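Local coordinates for actin-related protein 8 (Homo sapiens, PDB 4FO0) that binds ATP, hydrolyses it only slowly, and serves as a proposed core subunit of the chromatin-remodelling INO80 complex, at residues A[248-253]-A[503-508]; A[258-263]-A[485-490]; A[244-249]-A[263-268]. One frame throughout, in Å; residues are numbered along the deposited sequence.

Contact 1. Residues A[248-253]-A[503-508]; sequences TCIVDV and SILVVG
Thr-248 meets Ser-503 at the start of this parallel strand pair, hydroxyl to hydroxyl, OG1 lying 3.0 Å from OG in a hydrogen bond that either could donate. A chi1 of -178°, OG1 anti to the backbone N, puts that hydroxyl beside Ser-503. Cys-249 then opens the ladder: its N binds Ser-503 O, and its O takes Leu-505 N at 2.7 Å. Ile-250 and Leu-505 lie side by side, pointing the same way. Val-251 repeats the backbone pattern, giving its N to Leu-505 O and taking Val-507 N on its O, while CG2 rests beside CG2 of Ile-504 at 4.2 Å on the face it shares with Cys-249. Asp-252 lays its carboxylate carbon CG 3.6 Å from CG1 of Val-507, its side chain about 4 Å from the bound magnesium ion. An alanine here would probably leave Val-507 CG1 without its carboxylate neighbour and Lys-257 without its weak, long ion pair. Val-253 N closes the ladder on Val-507 O (2.9 Å), next to Gly-508, which touches ATP. Asp-252 and Val-253 belong to the ATP-binding site: these central parallel strands of the actin-fold sheet carry their C-terminal ends to the nucleotide. Helix 235-243 covers the Ile-250 and Leu-505 face, helix 480-489 packs on Cys-249 and Val-251, and strands 258-264 and 540-542 extend the sheet.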
# COMPACT_ATOMS: atom_id res chain seq x y z
N THR A 248 20.58 2.90 -1.61
CA THR A 248 19.88 1.68 -1.25
C THR A 248 18.89 1.30 -2.32
O THR A 248 18.39 2.15 -3.07
CB THR A 248 19.12 1.88 0.10
OG1 THR A 248 18.47 0.67 0.49
CG2 THR A 248 18.09 2.99 -0.00
N CYS A 249 18.62 0.01 -2.43
CA CYS A 249 17.48 -0.45 -3.21
C CYS A 249 16.22 -0.32 -2.33
O CYS A 249 16.19 -0.81 -1.19
CB CYS A 249 17.71 -1.89 -3.66
SG CYS A 249 16.36 -2.59 -4.64
N ILE A 250 15.20 0.36 -2.85
CA ILE A 250 13.96 0.57 -2.11
C ILE A 250 12.83 -0.26 -2.68
O ILE A 250 12.62 -0.29 -3.89
CB ILE A 250 13.44 2.00 -2.21
CG1 ILE A 250 14.60 2.97 -2.12
CG2 ILE A 250 12.36 2.27 -1.14
CD1 ILE A 250 15.44 2.74 -0.89
N VAL A 251 12.09 -0.91 -1.79
CA VAL A 251 10.92 -1.67 -2.20
C VAL A 251 9.75 -1.17 -1.40
O VAL A 251 9.76 -1.24 -0.17
CB VAL A 251 11.09 -3.17 -1.92
CG1 VAL A 251 9.87 -3.91 -2.40
CG2 VAL A 251 12.35 -3.70 -2.58
N ASP A 252 8.73 -0.63 -2.07
CA ASP A 252 7.55 -0.20 -1.34
C ASP A 252 6.42 -1.17 -1.66
O ASP A 252 5.86 -1.13 -2.76
CB ASP A 252 7.18 1.23 -1.71
CG ASP A 252 5.94 1.75 -0.92
OD1 ASP A 252 5.07 0.94 -0.54
OD2 ASP A 252 5.85 2.99 -0.70
N VAL A 253 6.10 -2.04 -0.71
CA VAL A 253 4.95 -2.92 -0.90
C VAL A 253 3.73 -2.30 -0.25
O VAL A 253 3.64 -2.20 0.98
CB VAL A 253 5.15 -4.33 -0.30
CG1 VAL A 253 4.12 -5.28 -0.89
CG2 VAL A 253 6.55 -4.83 -0.58
N SER A 503 22.38 -3.35 0.45
CA SER A 503 21.33 -2.63 1.18
C SER A 503 19.99 -2.63 0.46
O SER A 503 19.78 -1.89 -0.51
CB SER A 503 21.78 -1.19 1.43
OG SER A 503 20.77 -0.46 2.10
N ILE A 504 19.07 -3.45 0.95
CA ILE A 504 17.70 -3.46 0.42
C ILE A 504 16.69 -3.02 1.49
O ILE A 504 16.47 -3.70 2.50
CB ILE A 504 17.32 -4.83 -0.13
CG1 ILE A 504 18.31 -5.22 -1.23
CG2 ILE A 504 15.91 -4.80 -0.66
CD1 ILE A 504 18.65 -6.71 -1.25
N LEU A 505 16.10 -1.85 1.27
CA LEU A 505 15.15 -1.30 2.22
C LEU A 505 13.73 -1.68 1.83
O LEU A 505 13.33 -1.52 0.67
CB LEU A 505 15.28 0.21 2.26
CG LEU A 505 14.28 0.95 3.11
CD1 LEU A 505 14.38 0.47 4.55
CD2 LEU A 505 14.50 2.46 2.98
N VAL A 506 12.97 -2.21 2.78
CA VAL A 506 11.59 -2.57 2.49
C VAL A 506 10.58 -1.74 3.28
O VAL A 506 10.56 -1.73 4.51
CB VAL A 506 11.32 -4.06 2.67
CG1 VAL A 506 9.85 -4.34 2.41
CG2 VAL A 506 12.19 -4.84 1.72
N VAL A 507 9.72 -1.09 2.53
CA VAL A 507 8.85 -0.07 3.07
C VAL A 507 7.35 -0.32 2.74
O VAL A 507 7.01 -1.17 1.90
CB VAL A 507 9.39 1.27 2.57
CG1 VAL A 507 8.39 1.99 1.71
CG2 VAL A 507 9.89 2.10 3.74
N GLY A 508 6.46 0.38 3.43
CA GLY A 508 5.03 0.18 3.26
C GLY A 508 4.48 -1.00 4.05
O GLY A 508 5.22 -1.72 4.70

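Contact 2. Residues A[258-263]-A[485-490]; sequences TSVCCV and LHSIDC
Ser-487 sets its side chain down between Val-260 and Cys-262, and this small residue is the centre of the helix-on-strand contact. Its CB sits 3.7 Å from CG1 of Val-260. Its OG lies 3.8 Å from SG of Cys-262 and also touches CA of Cys-261, reaching the backbone between the two flanking side chains. OG stands anti to the backbone N (chi1 167°), and the buried hydroxyl is satisfied by a hydrogen bond to Thr-272 O. A second tight point lies one residue further on in the helix, where CG1 of Ile-488 meets SG of Cys-262 at 3.9 Å. That sulfur, anti to its own carbonyl carbon (chi1 -68°), thus touches two successive helical residues. Cys-261, between the two inward-pointing residues, turns its CB away from the helix in the alternation expected of a strand. The contact is small, burying 166 Å² in all, and it loosens quickly on the helix side turned from the strand. There Leu-485 and Asp-489 direct their side chains away; Asp-489, exposed, makes a salt bridge with Lys-497 instead, and Leu-485 packs on Tyr-501 and Met-528. The segment axes approach to 7.7 Å and run 30° apart, a helix packed on a strand of the mixed sheet at a shallow angle. Helices layered against such a central sheet are characteristic of the actin fold, shared with the wider actin-like ATPase superfamily.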
# COMPACT_ATOMS: atom_id res chain seq x y z
N THR A 258 3.42 -2.50 -5.94
CA THR A 258 4.75 -2.71 -5.39
C THR A 258 5.79 -2.01 -6.24
O THR A 258 5.88 -2.28 -7.43
CB THR A 258 5.10 -4.18 -5.37
OG1 THR A 258 4.22 -4.86 -4.48
CG2 THR A 258 6.55 -4.37 -4.92
N SER A 259 6.57 -1.11 -5.63
CA SER A 259 7.62 -0.39 -6.34
C SER A 259 8.96 -0.97 -5.99
O SER A 259 9.22 -1.29 -4.83
CB SER A 259 7.64 1.08 -5.97
OG SER A 259 6.49 1.77 -6.43
N VAL A 260 9.81 -1.10 -7.00
CA VAL A 260 11.22 -1.38 -6.80
C VAL A 260 12.05 -0.32 -7.53
O VAL A 260 11.68 0.14 -8.61
CB VAL A 260 11.61 -2.76 -7.34
CG1 VAL A 260 12.98 -3.16 -6.83
CG2 VAL A 260 10.58 -3.77 -6.91
N CYS A 261 13.16 0.09 -6.92
CA CYS A 261 14.09 0.96 -7.62
C CYS A 261 15.37 1.15 -6.83
O CYS A 261 15.43 0.84 -5.63
CB CYS A 261 13.45 2.30 -7.96
SG CYS A 261 13.41 3.51 -6.61
N CYS A 262 16.40 1.63 -7.50
CA CYS A 262 17.66 1.90 -6.83
C CYS A 262 17.86 3.38 -6.68
O CYS A 262 17.75 4.14 -7.65
CB CYS A 262 18.81 1.26 -7.59
SG CYS A 262 18.73 -0.52 -7.50
N VAL A 263 18.15 3.80 -5.45
CA VAL A 263 18.28 5.21 -5.16
C VAL A 263 19.68 5.47 -4.65
O VAL A 263 20.18 4.75 -3.78
CB VAL A 263 17.23 5.67 -4.13
CG1 VAL A 263 17.57 7.03 -3.56
CG2 VAL A 263 15.86 5.69 -4.78
N LEU A 485 16.20 -8.10 -7.86
CA LEU A 485 17.42 -8.48 -8.56
C LEU A 485 17.50 -7.80 -9.92
O LEU A 485 18.46 -7.11 -10.24
CB LEU A 485 17.46 -10.00 -8.72
CG LEU A 485 17.72 -10.75 -7.42
CD1 LEU A 485 17.79 -12.25 -7.64
CD2 LEU A 485 18.97 -10.25 -6.74
N HIS A 486 16.46 -7.98 -10.72
CA HIS A 486 16.40 -7.36 -12.03
C HIS A 486 16.67 -5.86 -11.98
O HIS A 486 17.40 -5.33 -12.81
CB HIS A 486 15.04 -7.61 -12.66
CG HIS A 486 14.87 -6.94 -13.98
ND1 HIS A 486 14.49 -5.62 -14.10
CD2 HIS A 486 15.06 -7.39 -15.24
CE1 HIS A 486 14.43 -5.30 -15.38
NE2 HIS A 486 14.77 -6.35 -16.09
N SER A 487 16.07 -5.18 -11.01
CA SER A 487 16.25 -3.75 -10.84
C SER A 487 17.71 -3.39 -10.59
O SER A 487 18.27 -2.50 -11.23
CB SER A 487 15.36 -3.29 -9.67
OG SER A 487 15.68 -1.98 -9.23
N ILE A 488 18.34 -4.08 -9.64
CA ILE A 488 19.72 -3.82 -9.28
C ILE A 488 20.63 -4.12 -10.46
O ILE A 488 21.65 -3.45 -10.67
CB ILE A 488 20.14 -4.70 -8.08
CG1 ILE A 488 19.31 -4.30 -6.85
CG2 ILE A 488 21.63 -4.58 -7.82
CD1 ILE A 488 19.62 -5.08 -5.60
N ASP A 489 20.25 -5.12 -11.24
CA ASP A 489 21.02 -5.52 -12.40
C ASP A 489 20.99 -4.46 -13.50
O ASP A 489 21.81 -4.48 -14.42
CB ASP A 489 20.46 -6.82 -12.95
CG ASP A 489 21.34 -7.41 -14.01
OD1 ASP A 489 22.59 -7.31 -13.86
OD2 ASP A 489 20.80 -7.95 -14.99
N CYS A 490 20.05 -3.54 -13.40
CA CYS A 490 19.92 -2.46 -14.37
C CYS A 490 20.73 -1.23 -14.00
O CYS A 490 20.75 -0.26 -14.75
CB CYS A 490 18.46 -2.06 -14.52
SG CYS A 490 17.50 -3.28 -15.37

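Contact 3. Residues A[244-249]-A[263-268]; sequences GLSSTC and VEDGVS
Backbone hydrogen bonds join Thr-248 and Val-263 in both directions: Thr-248 N reaches Val-263 O at 2.9 Å, and Val-263 N returns to Thr-248 O at 2.9 Å, making a hydrogen-bonded antiparallel pair. A third bond, from Asp-265 N to Ser-246 O (2.9 Å), approaches differently, the donor standing 44° out of the carbonyl plane. The same oxygen also accepts a hydrogen bond from water 1 at 2.7 Å, and that water in turn accepts one from Gly-266 N, so one carbonyl ties down two successive amides, the second through solvent. These strands form a beta hairpin whose connecting loop includes ATP-binding residues; at the opposite end, the chain leaves strand 258-264 through a type I' beta-turn, with Asp-265 and Gly-266 both at positive phi and Glu-264 N bonded to Val-267 O. Among side chains, Ser-247 and Glu-264 share a face at the non-hydrogen-bonded pair, OG near the CG methylene. The polar ends share a partner in Lys-499: Glu-264 OE2 forms a salt bridge with it, and Ser-247 OG adds a weak hydrogen bond. OE2 of Glu-264 also bonds Thr-496 OG1, while OE1 is held separately by His-269 NE2.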
# COMPACT_ATOMS: atom_id res chain seq x y z
N GLY A 244 17.34 7.15 6.45
CA GLY A 244 18.72 7.54 6.64
C GLY A 244 19.70 6.78 5.76
O GLY A 244 20.91 6.84 5.97
N LEU A 245 19.18 6.06 4.77
CA LEU A 245 20.02 5.34 3.83
C LEU A 245 20.20 6.13 2.54
O LEU A 245 19.33 6.12 1.67
CB LEU A 245 19.42 3.98 3.50
CG LEU A 245 19.56 2.90 4.57
CD1 LEU A 245 19.90 3.50 5.92
CD2 LEU A 245 18.28 2.07 4.66
N SER A 246 21.34 6.81 2.40
CA SER A 246 21.57 7.63 1.22
C SER A 246 21.53 6.80 -0.07
O SER A 246 20.97 7.24 -1.08
CB SER A 246 22.90 8.40 1.33
OG SER A 246 24.02 7.55 1.13
N SER A 247 22.14 5.62 -0.05
CA SER A 247 22.13 4.72 -1.19
C SER A 247 21.52 3.38 -0.81
O SER A 247 21.90 2.78 0.20
CB SER A 247 23.53 4.50 -1.76
OG SER A 247 23.90 5.57 -2.62
N THR A 248 20.58 2.90 -1.61
CA THR A 248 19.88 1.68 -1.25
C THR A 248 18.89 1.30 -2.32
O THR A 248 18.39 2.15 -3.07
CB THR A 248 19.12 1.88 0.10
OG1 THR A 248 18.47 0.67 0.49
CG2 THR A 248 18.09 2.99 -0.00
N CYS A 249 18.62 0.01 -2.43
CA CYS A 249 17.48 -0.45 -3.21
C CYS A 249 16.22 -0.32 -2.33
O CYS A 249 16.19 -0.81 -1.19
CB CYS A 249 17.71 -1.89 -3.66
SG CYS A 249 16.36 -2.59 -4.64
N VAL A 263 18.15 3.80 -5.45
CA VAL A 263 18.28 5.21 -5.16
C VAL A 263 19.68 5.47 -4.65
O VAL A 263 20.18 4.75 -3.78
CB VAL A 263 17.23 5.67 -4.13
CG1 VAL A 263 17.57 7.03 -3.56
CG2 VAL A 263 15.86 5.69 -4.78
N GLU A 264 20.30 6.50 -5.21
CA GLU A 264 21.67 6.87 -4.88
C GLU A 264 21.72 8.38 -4.64
O GLU A 264 21.68 9.16 -5.59
CB GLU A 264 22.60 6.49 -6.01
CG GLU A 264 24.00 6.12 -5.58
CD GLU A 264 24.79 5.46 -6.69
OE1 GLU A 264 24.28 5.41 -7.83
OE2 GLU A 264 25.92 4.98 -6.44
N ASP A 265 21.76 8.76 -3.37
CA ASP A 265 21.85 10.17 -2.98
C ASP A 265 20.74 11.04 -3.56
O ASP A 265 21.01 12.00 -4.29
CB ASP A 265 23.20 10.77 -3.38
CG ASP A 265 24.36 9.85 -3.05
OD1 ASP A 265 24.42 9.33 -1.91
OD2 ASP A 265 25.20 9.63 -3.96
N GLY A 266 19.49 10.70 -3.24
CA GLY A 266 18.35 11.51 -3.66
C GLY A 266 17.97 11.30 -5.12
O GLY A 266 17.14 12.02 -5.67
N VAL A 267 18.56 10.29 -5.75
CA VAL A 267 18.23 10.04 -7.14
C VAL A 267 17.76 8.62 -7.39
O VAL A 267 18.49 7.65 -7.15
CB VAL A 267 19.42 10.34 -8.05
CG1 VAL A 267 19.00 10.22 -9.50
CG2 VAL A 267 19.94 11.72 -7.76
N SER A 268 16.53 8.49 -7.87
CA SER A 268 16.02 7.21 -8.33
C SER A 268 16.49 6.99 -9.75
O SER A 268 16.20 7.78 -10.65
CB SER A 268 14.49 7.20 -8.27
OG SER A 268 14.00 6.01 -8.86
O HOH W 1 18.92 9.00 -0.81

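One sheet carries all three contacts. Strand 247-253 serves contacts 1 and 3, strand 258-264 serves contacts 2 and 3, and Ile-250 N lies 2.8 Å from Cys-261 O, a probable hydrogen bond between contacts 1 and 2. Cys-249 is the meeting point on the face covered by helix 480-489: its SG stands 4.1 Å from CG1 of Val-260 and also 4.1 Å from CG1 of Ile-488. The centres of contacts 1 and 2 are about 9 Å apart, those of 1 and 3 about 10 Å. Contact 1 reaches the nucleotide, Gly-508 touching ATP and Asp-252 and Val-253 belonging to its binding site; the Val-260 side chain in contact 2 remains about 12 Å from ATP.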